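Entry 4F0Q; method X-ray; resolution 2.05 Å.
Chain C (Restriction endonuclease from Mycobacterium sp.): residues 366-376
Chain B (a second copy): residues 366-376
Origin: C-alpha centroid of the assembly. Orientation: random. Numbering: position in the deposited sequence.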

ATOM      1  N   SER C 366      -1.253  28.928   4.455  1.00 24.35           N
ATOM      2  CA  SER C 366      -0.409  27.925   5.102  1.00 21.67           C
ATOM      3  C   SER C 366      -0.179  26.710   4.201  1.00 22.74           C
ATOM      4  O   SER C 366      -0.951  26.474   3.273  1.00 25.12           O
ATOM      5  CB  SER C 366      -1.035  27.492   6.432  1.00 22.73           C
ATOM      6  OG  SER C 366      -2.201  26.717   6.224  1.00 27.82           O
ATOM      7  N   PRO C 367       0.896  25.942   4.467  1.00 21.07           N
ATOM      8  CA  PRO C 367       1.188  24.719   3.707  1.00 21.36           C
ATOM      9  C   PRO C 367       0.063  23.690   3.768  1.00 18.11           C
ATOM     10  O   PRO C 367      -0.106  22.912   2.829  1.00 24.08           O
ATOM     11  CB  PRO C 367       2.424  24.160   4.417  1.00 20.18           C
ATOM     12  CG  PRO C 367       3.093  25.349   4.982  1.00 23.42           C
ATOM     13  CD  PRO C 367       1.993  26.286   5.389  1.00 23.88           C
ATOM     14  N   GLU C 368      -0.691  23.689   4.862  1.00 21.99           N
ATOM     15  CA  GLU C 368      -1.763  22.720   5.056  1.00 22.93           C
ATOM     16  C   GLU C 368      -2.876  22.898   4.029  1.00 20.75           C
ATOM     17  O   GLU C 368      -3.248  21.954   3.332  1.00 23.13           O
ATOM     18  CB  GLU C 368      -2.339  22.829   6.470  1.00 22.21           C
ATOM     19  CG  GLU C 368      -1.304  22.730   7.579  1.00 25.13           C
ATOM     20  CD  GLU C 368      -0.691  24.073   7.933  1.00 26.67           C
ATOM     21  OE1 GLU C 368      -1.440  24.970   8.374  1.00 31.42           O
ATOM     22  OE2 GLU C 368       0.537  24.230   7.771  1.00 25.60           O
ATOM     23  N   GLN C 369      -3.398  24.117   3.937  1.00 25.98           N
ATOM     24  CA  GLN C 369      -4.509  24.412   3.036  1.00 23.71           C
ATOM     25  C   GLN C 369      -4.113  24.354   1.559  1.00 23.67           C
ATOM     26  O   GLN C 369      -4.972  24.248   0.684  1.00 28.06           O
ATOM     27  CB  GLN C 369      -5.143  25.761   3.387  1.00 27.32           C
ATOM     28  CG  GLN C 369      -4.141  26.851   3.722  1.00 26.02           C
ATOM     29  CD  GLN C 369      -4.789  28.069   4.353  1.00 24.06           C
ATOM     30  OE1 GLN C 369      -4.114  29.040   4.691  1.00 22.89           O
ATOM     31  NE2 GLN C 369      -6.105  28.019   4.518  1.00 30.25           N
ATOM     32  N   VAL C 370      -2.813  24.426   1.286  1.00 23.23           N
ATOM     33  CA  VAL C 370      -2.303  24.211  -0.063  1.00 23.50           C
ATOM     34  C   VAL C 370      -2.269  22.711  -0.334  1.00 22.90           C
ATOM     35  O   VAL C 370      -2.652  22.240  -1.413  1.00 25.49           O
ATOM     36  CB  VAL C 370      -0.884  24.789  -0.230  1.00 22.25           C
ATOM     37  CG1 VAL C 370      -0.311  24.423  -1.593  1.00 24.09           C
ATOM     38  CG2 VAL C 370      -0.897  26.295  -0.042  1.00 18.41           C
ATOM     39  N   ALA C 371      -1.819  21.964   0.668  1.00 22.71           N
ATOM     40  CA  ALA C 371      -1.741  20.514   0.570  1.00 24.43           C
ATOM     41  C   ALA C 371      -3.124  19.878   0.476  1.00 23.20           C
ATOM     42  O   ALA C 371      -3.261  18.748   0.012  1.00 25.51           O
ATOM     43  CB  ALA C 371      -0.976  19.947   1.749  1.00 21.51           C
ATOM     44  N   ARG C 372      -4.148  20.603   0.919  1.00 22.19           N
ATOM     45  CA  ARG C 372      -5.519  20.123   0.790  1.00 22.12           C
ATOM     46  C   ARG C 372      -5.899  20.027  -0.682  1.00 27.52           C
ATOM     47  O   ARG C 372      -6.664  19.148  -1.084  1.00 31.31           O
ATOM     48  CB  ARG C 372      -6.498  21.033   1.535  1.00 22.50           C
ATOM     49  CG  ARG C 372      -7.921  20.499   1.562  1.00 22.08           C
ATOM     50  CD  ARG C 372      -8.848  21.383   2.375  1.00 24.96           C
ATOM     51  NE  ARG C 372     -10.170  20.779   2.526  1.00 25.19           N
ATOM     52  CZ  ARG C 372     -11.177  21.339   3.187  1.00 22.22           C
ATOM     53  NH1 ARG C 372     -11.016  22.521   3.764  1.00 25.60           N
ATOM     54  NH2 ARG C 372     -12.344  20.716   3.272  1.00 28.47           N
ATOM     55  N   VAL C 373      -5.352  20.933  -1.484  1.00 22.82           N
ATOM     56  CA  VAL C 373      -5.594  20.932  -2.920  1.00 24.08           C
ATOM     57  C   VAL C 373      -4.621  19.991  -3.620  1.00 25.01           C
ATOM     58  O   VAL C 373      -4.988  19.302  -4.573  1.00 24.42           O
ATOM     59  CB  VAL C 373      -5.447  22.344  -3.513  1.00 25.50           C
ATOM     60  CG1 VAL C 373      -5.868  22.351  -4.975  1.00 28.94           C
ATOM     61  CG2 VAL C 373      -6.273  23.336  -2.714  1.00 29.62           C
ATOM     62  N   VAL C 374      -3.380  19.963  -3.140  1.00 27.26           N
ATOM     63  CA  VAL C 374      -2.358  19.088  -3.712  1.00 23.55           C
ATOM     64  C   VAL C 374      -2.741  17.610  -3.595  1.00 23.50           C
ATOM     65  O   VAL C 374      -2.536  16.829  -4.527  1.00 23.65           O
ATOM     66  CB  VAL C 374      -0.985  19.315  -3.045  1.00 23.34           C
ATOM     67  CG1 VAL C 374       0.044  18.338  -3.591  1.00 23.94           C
ATOM     68  CG2 VAL C 374      -0.525  20.745  -3.252  1.00 25.48           C
ATOM     69  N   ALA C 375      -3.315  17.237  -2.456  1.00 23.18           N
ATOM     70  CA  ALA C 375      -3.656  15.842  -2.182  1.00 24.33           C
ATOM     71  C   ALA C 375      -4.844  15.341  -2.999  1.00 27.64           C
ATOM     72  O   ALA C 375      -5.229  14.178  -2.895  1.00 27.43           O
ATOM     73  CB  ALA C 375      -3.912  15.642  -0.695  1.00 20.38           C
ATOM     74  N   ARG C 376      -5.423  16.217  -3.814  1.00 31.23           N
ATOM     75  CA  ARG C 376      -6.549  15.841  -4.660  1.00 29.22           C
ATOM     76  C   ARG C 376      -6.089  15.468  -6.065  1.00 29.63           C
ATOM     77  O   ARG C 376      -6.846  14.891  -6.847  1.00 31.10           O
ATOM     78  CB  ARG C 376      -7.558  16.987  -4.737  1.00 26.75           C
ATOM     79  CG  ARG C 376      -8.285  17.272  -3.435  1.00 33.07           C
ATOM     80  CD  ARG C 376      -9.281  16.173  -3.113  1.00 35.63           C
ATOM     81  NE  ARG C 376     -10.211  15.944  -4.215  1.00 32.89           N
ATOM     82  CZ  ARG C 376     -11.337  16.627  -4.397  1.00 28.78           C
ATOM     83  NH1 ARG C 376     -11.678  17.588  -3.550  1.00 31.76           N
ATOM     84  NH2 ARG C 376     -12.122  16.349  -5.429  1.00 34.44           N
TER
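Chain B, residues 366-376: SPEQVARVVAR

How does chain B lie on chain C? The stretch of chain B repeats the backbone conformation of its counterpart: Ser B366 occupies the N-cap position with an extended backbone (phi/psi -74/156), and Pro B367 begins a helix with phi near -60 to -87 and psi between -20 and -46. The helix of chain B crosses that of chain C at 66° between their N-to-C directions, and the axes approach to 7.3 Å. So close a crossing brings like residues together, with Glu C368 CA 4.8 Å from Glu B368 CA and Ala C375 CA 4.4 Å from Ala B375 CA. Between these two pairs the register is offset, Ala C371 CA lying 5.0 Å from Arg B372 CA. Together the two stretches bury 608 Å².

What lets the backbones come so near? Alanines line the crossing, and their methyl groups take up little room. Ala C371 CB packs 3.5 Å from Arg B372 CA, and in the matching contact Ala B371 CB lies 3.6 Å from Arg C372 CA; Ala B371 CB also reaches 3.5 Å from Ala C371 O. Farther along, Ala C375 CB is 3.8 Å from Ala B371 CB and 4.2 Å from Ala B375 CB, while Ala C371 CB is 4.1 Å from Ala B375 CB. The valines extend this apolar patch: Val C374 CG1 lies 3.9 Å from Ala B375 CB, and Val B374 CG1 lies 4.1 Å from Ala C375 CB. By contrast, Val C373 and Val B373 point their CA-to-CB bonds away from the partner helix and make no contact with it.

Which charged groups join the helices? Two salt bridges form, each repeating the other with the chains exchanged: Glu C368 OE2 lies 2.7 Å from Arg B372 NH1, and Arg C372 NH1 lies 2.6 Å from Glu B368 OE2. In both arginines the CA-to-CB bond points sideways, but the extended side chain, with chi1 through chi3 all t, carries its end nearer the other stretch. Each guanidinium also has a proline over one face: Pro B367 CG is 3.7 Å from Arg C372 CZ, and Pro C367 CB is 4.1 Å from Arg B372 CZ. Thus the same arginine group meets a carboxylate and an apolar ring, while its NE and NH2 are hydrogen-bonded elsewhere in the structure. The glutamates themselves touch through their aliphatic parts, Glu C368 CB being 3.7 Å from Glu B368 CB.

What sets the helix starts beside the contact? A glutamine side chain turns back to accept a hydrogen bond from the serine backbone, Ser B366 N to Gln B369 OE1 at 3.1 Å and Ser C366 N to Gln C369 OE1 at 2.9 Å. Each glutamine reaches the serine of its own chain, by a different rotamer, chi1 being m in Gln B369 and p in Gln C369. Donor and acceptor belong to the same chain in each case, and neither serine contacts the other stretch.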

ATOM      1  N   SER B 366      -8.217  18.746  11.412  1.00 22.45           N
ATOM      2  CA  SER B 366      -8.813  19.296  10.198  1.00 17.77           C
ATOM      3  C   SER B 366      -8.335  18.543   8.955  1.00 19.93           C
ATOM      4  O   SER B 366      -7.272  17.926   8.975  1.00 18.97           O
ATOM      5  CB  SER B 366      -8.473  20.785  10.082  1.00 20.57           C
ATOM      6  OG  SER B 366      -7.081  20.980   9.907  1.00 20.56           O
ATOM      7  N   PRO B 367      -9.128  18.587   7.867  1.00 19.68           N
ATOM      8  CA  PRO B 367      -8.762  17.921   6.609  1.00 19.32           C
ATOM      9  C   PRO B 367      -7.465  18.447   5.998  1.00 20.74           C
ATOM     10  O   PRO B 367      -6.772  17.699   5.306  1.00 19.44           O
ATOM     11  CB  PRO B 367      -9.947  18.233   5.687  1.00 20.19           C
ATOM     12  CG  PRO B 367     -10.639  19.398   6.315  1.00 18.37           C
ATOM     13  CD  PRO B 367     -10.462  19.205   7.782  1.00 20.26           C
ATOM     14  N   GLU B 368      -7.149  19.716   6.246  1.00 21.00           N
ATOM     15  CA  GLU B 368      -5.908  20.307   5.758  1.00 20.63           C
ATOM     16  C   GLU B 368      -4.698  19.610   6.373  1.00 19.34           C
ATOM     17  O   GLU B 368      -3.739  19.267   5.676  1.00 22.62           O
ATOM     18  CB  GLU B 368      -5.859  21.804   6.078  1.00 18.98           C
ATOM     19  CG  GLU B 368      -6.889  22.652   5.341  1.00 25.58           C
ATOM     20  CD  GLU B 368      -8.254  22.637   6.003  1.00 27.10           C
ATOM     21  OE1 GLU B 368      -8.398  21.999   7.067  1.00 24.78           O
ATOM     22  OE2 GLU B 368      -9.185  23.268   5.459  1.00 36.43           O
ATOM     23  N   GLN B 369      -4.760  19.400   7.685  1.00 21.47           N
ATOM     24  CA  GLN B 369      -3.683  18.753   8.426  1.00 21.22           C
ATOM     25  C   GLN B 369      -3.439  17.325   7.945  1.00 19.74           C
ATOM     26  O   GLN B 369      -2.296  16.877   7.862  1.00 18.58           O
ATOM     27  CB  GLN B 369      -3.992  18.767   9.924  1.00 19.04           C
ATOM     28  CG  GLN B 369      -4.001  20.161  10.535  1.00 23.44           C
ATOM     29  CD  GLN B 369      -4.490  20.173  11.970  1.00 22.40           C
ATOM     30  OE1 GLN B 369      -5.301  19.338  12.369  1.00 26.30           O
ATOM     31  NE2 GLN B 369      -3.995  21.123  12.756  1.00 25.83           N
ATOM     32  N   VAL B 370      -4.519  16.618   7.629  1.00 21.78           N
ATOM     33  CA  VAL B 370      -4.424  15.257   7.112  1.00 20.59           C
ATOM     34  C   VAL B 370      -3.830  15.262   5.708  1.00 22.22           C
ATOM     35  O   VAL B 370      -2.931  14.477   5.388  1.00 21.64           O
ATOM     36  CB  VAL B 370      -5.807  14.578   7.070  1.00 18.59           C
ATOM     37  CG1 VAL B 370      -5.724  13.236   6.359  1.00 19.98           C
ATOM     38  CG2 VAL B 370      -6.361  14.411   8.477  1.00 18.28           C
ATOM     39  N   ALA B 371      -4.337  16.164   4.873  1.00 23.47           N
ATOM     40  CA  ALA B 371      -3.888  16.261   3.491  1.00 23.38           C
ATOM     41  C   ALA B 371      -2.433  16.717   3.387  1.00 25.70           C
ATOM     42  O   ALA B 371      -1.787  16.506   2.362  1.00 28.36           O
ATOM     43  CB  ALA B 371      -4.796  17.188   2.704  1.00 24.98           C
ATOM     44  N   ARG B 372      -1.921  17.340   4.444  1.00 22.78           N
ATOM     45  CA  ARG B 372      -0.512  17.722   4.470  1.00 23.78           C
ATOM     46  C   ARG B 372       0.369  16.479   4.513  1.00 21.52           C
ATOM     47  O   ARG B 372       1.486  16.471   3.994  1.00 23.31           O
ATOM     48  CB  ARG B 372      -0.210  18.639   5.658  1.00 24.56           C
ATOM     49  CG  ARG B 372       1.213  19.178   5.667  1.00 24.79           C
ATOM     50  CD  ARG B 372       1.404  20.254   6.721  1.00 25.67           C
ATOM     51  NE  ARG B 372       2.783  20.730   6.759  1.00 28.65           N
ATOM     52  CZ  ARG B 372       3.216  21.708   7.549  1.00 24.38           C
ATOM     53  NH1 ARG B 372       2.376  22.323   8.369  1.00 24.90           N
ATOM     54  NH2 ARG B 372       4.491  22.073   7.515  1.00 23.69           N
ATOM     55  N   VAL B 373      -0.152  15.423   5.127  1.00 19.69           N
ATOM     56  CA  VAL B 373       0.558  14.157   5.215  1.00 19.29           C
ATOM     57  C   VAL B 373       0.270  13.314   3.980  1.00 21.78           C
ATOM     58  O   VAL B 373       1.148  12.610   3.479  1.00 23.85           O
ATOM     59  CB  VAL B 373       0.133  13.372   6.461  1.00 19.20           C
ATOM     60  CG1 VAL B 373       1.177  12.320   6.806  1.00 23.60           C
ATOM     61  CG2 VAL B 373      -0.080  14.320   7.626  1.00 22.11           C
ATOM     62  N   VAL B 374      -0.965  13.392   3.494  1.00 21.53           N
ATOM     63  CA  VAL B 374      -1.375  12.618   2.323  1.00 23.90           C
ATOM     64  C   VAL B 374      -0.655  13.073   1.050  1.00 21.69           C
ATOM     65  O   VAL B 374      -0.285  12.252   0.208  1.00 22.49           O
ATOM     66  CB  VAL B 374      -2.907  12.677   2.118  1.00 24.18           C
ATOM     67  CG1 VAL B 374      -3.313  11.940   0.850  1.00 23.37           C
ATOM     68  CG2 VAL B 374      -3.622  12.090   3.325  1.00 21.20           C
ATOM     69  N   ALA B 375      -0.443  14.381   0.924  1.00 22.42           N
ATOM     70  CA  ALA B 375       0.197  14.953  -0.260  1.00 22.90           C
ATOM     71  C   ALA B 375       1.616  14.431  -0.478  1.00 24.59           C
ATOM     72  O   ALA B 375       2.115  14.414  -1.603  1.00 19.90           O
ATOM     73  CB  ALA B 375       0.203  16.473  -0.175  1.00 21.46           C
ATOM     74  N   ARG B 376       2.260  14.004   0.604  1.00 26.18           N
ATOM     75  CA  ARG B 376       3.629  13.510   0.544  1.00 24.21           C
ATOM     76  C   ARG B 376       3.702  12.069   0.043  1.00 25.09           C
ATOM     77  O   ARG B 376       4.775  11.578  -0.306  1.00 27.65           O
ATOM     78  CB  ARG B 376       4.284  13.614   1.921  1.00 21.41           C
ATOM     79  CG  ARG B 376       4.554  15.038   2.375  1.00 25.60           C
ATOM     80  CD  ARG B 376       5.751  15.620   1.648  1.00 27.78           C
ATOM     81  NE  ARG B 376       6.959  14.838   1.895  1.00 29.20           N
ATOM     82  CZ  ARG B 376       7.776  15.029   2.925  1.00 25.03           C
ATOM     83  NH1 ARG B 376       7.518  15.982   3.811  1.00 29.54           N
ATOM     84  NH2 ARG B 376       8.852  14.269   3.070  1.00 26.85           N
TER